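Local coordinates for protein RNA-dependent RNA Polymerase (Bombyx mori cytoplasmic polyhedrosis virus, PDB 6TZ0) that catalyses RNA-templated RNA synthesis, transcribing and replicating the double-stranded genome of the virus from ribonucleoside triphosphates, at residues 551-555 and 647-652. Residues are numbered along the deposited sequence; the frame is centred on the assembly and turned at random.
Sequences MDASV and HHTVLL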
# COMPACT_ATOMS: atom_id res chain seq x y z
N MET A 551 12.30 -2.01 -8.22
CA MET A 551 11.46 -1.90 -9.40
C MET A 551 10.68 -0.59 -9.43
O MET A 551 10.50 -0.01 -10.50
CB MET A 551 10.52 -3.10 -9.49
CG MET A 551 9.80 -3.19 -10.83
SD MET A 551 8.84 -4.69 -11.06
CE MET A 551 8.20 -4.40 -12.71
N ASP A 552 10.20 -0.11 -8.27
CA ASP A 552 9.41 1.12 -8.25
C ASP A 552 10.23 2.34 -8.62
O ASP A 552 9.68 3.29 -9.19
CB ASP A 552 8.78 1.33 -6.87
CG ASP A 552 7.60 0.44 -6.63
OD1 ASP A 552 6.93 0.07 -7.62
OD2 ASP A 552 7.31 0.12 -5.46
N ALA A 553 11.52 2.34 -8.32
CA ALA A 553 12.38 3.43 -8.76
C ALA A 553 12.83 3.26 -10.20
O ALA A 553 13.32 4.22 -10.79
CB ALA A 553 13.60 3.53 -7.84
N SER A 554 12.66 2.07 -10.77
CA SER A 554 13.12 1.80 -12.13
C SER A 554 12.08 2.08 -13.19
O SER A 554 12.44 2.31 -14.35
CB SER A 554 13.57 0.34 -12.25
OG SER A 554 14.68 0.07 -11.42
N VAL A 555 10.79 2.07 -12.83
CA VAL A 555 9.72 2.32 -13.79
C VAL A 555 9.73 3.81 -14.14
O VAL A 555 9.39 4.65 -13.32
CB VAL A 555 8.36 1.89 -13.24
CG1 VAL A 555 7.24 2.27 -14.19
CG2 VAL A 555 8.35 0.41 -12.99
N HIS A 647 -0.04 -3.19 -11.79
CA HIS A 647 0.83 -2.67 -12.84
C HIS A 647 2.04 -3.55 -13.06
O HIS A 647 2.31 -3.98 -14.18
CB HIS A 647 1.27 -1.25 -12.49
CG HIS A 647 2.21 -0.65 -13.49
ND1 HIS A 647 3.57 -0.83 -13.44
CD2 HIS A 647 1.98 0.12 -14.58
CE1 HIS A 647 4.14 -0.20 -14.45
NE2 HIS A 647 3.19 0.39 -15.15
N HIS A 648 2.77 -3.85 -11.98
CA HIS A 648 3.98 -4.66 -12.10
C HIS A 648 3.65 -6.09 -12.49
O HIS A 648 4.38 -6.69 -13.29
CB HIS A 648 4.77 -4.62 -10.80
CG HIS A 648 5.16 -3.24 -10.37
ND1 HIS A 648 6.02 -2.45 -11.10
CD2 HIS A 648 4.85 -2.53 -9.26
CE1 HIS A 648 6.20 -1.30 -10.47
NE2 HIS A 648 5.49 -1.32 -9.36
N THR A 649 2.53 -6.63 -11.99
CA THR A 649 2.13 -7.98 -12.34
C THR A 649 1.79 -8.10 -13.83
O THR A 649 2.28 -9.01 -14.52
CB THR A 649 0.94 -8.40 -11.50
OG1 THR A 649 1.28 -8.30 -10.11
CG2 THR A 649 0.57 -9.83 -11.80
N VAL A 650 0.96 -7.18 -14.34
CA VAL A 650 0.57 -7.18 -15.74
C VAL A 650 1.77 -6.97 -16.65
O VAL A 650 1.95 -7.69 -17.64
CB VAL A 650 -0.53 -6.13 -15.98
CG1 VAL A 650 -0.72 -5.87 -17.45
CG2 VAL A 650 -1.85 -6.62 -15.42
N LEU A 651 2.64 -6.02 -16.29
CA LEU A 651 3.79 -5.71 -17.13
C LEU A 651 4.78 -6.86 -17.19
O LEU A 651 5.31 -7.18 -18.27
CB LEU A 651 4.46 -4.43 -16.62
CG LEU A 651 5.61 -3.78 -17.39
CD1 LEU A 651 5.48 -2.29 -17.26
CD2 LEU A 651 6.95 -4.17 -16.82
N LEU A 652 5.04 -7.52 -16.06
CA LEU A 652 6.02 -8.60 -16.07
C LEU A 652 5.47 -9.84 -16.76
O LEU A 652 6.21 -10.51 -17.51
CB LEU A 652 6.46 -8.92 -14.64
CG LEU A 652 7.35 -7.85 -14.01
CD1 LEU A 652 7.52 -8.13 -12.54
CD2 LEU A 652 8.68 -7.81 -14.72
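H648 reaches from helix 644-665 to the short, weakly bonded helical turn 551-554 and meets D552 through the far end of its imidazole. NE2 of H648 donates to OD1 of D552 at 2.7 Å, but the bond is weak and bent, with an N-H...O angle of 125°. Carboxylate and ring planes lie 43° apart, the two side chains crossing at about a right angle.

Sulfur-aromatic and apolar contacts accompany this polar one. M551 runs past H648 in the opposite direction, CG anti to the backbone N (chi1 -169°) and the chain extended beyond it, which carries SD to 4.3 Å from the centroid of the H648 ring in an oblique approach. The methyl CE lies beside ND1 of H648, oblique to the ring, and from there also meets L652 tip to tip, 3.8 Å from CG, and more loosely CD2 of L651. V555 adds its two branches: CG2 lies at the edge of the H648 ring, 3.7 Å from CE1 and near the ring plane, while CG1 stands 4.0 Å from CE1 of H647. Within the helix, ND1 of H647 sits over one face of the H648 ring, offset toward its rim, and Y637 stacks on H647 and meets H648 edge-to-face.

Residues 551-555 follow strand 541-548, which carries D547, and pack on helix 644-665 in the catalytic palm; the D547-D552 spacing is that of polymerase motif A, and the helix, following the loop of S639 that D552 touches, is consistent with motif B. D552 is a UTP-binding residue and D547 and D680, the latter touched by M551, are magnesium ligands, though neither nucleotide nor metal is bound to this chain in the model. One weak imidazole-carboxylate bond, beside an imidazole lined by M551 and V555, may thus help H648 orient the D552 carboxylate.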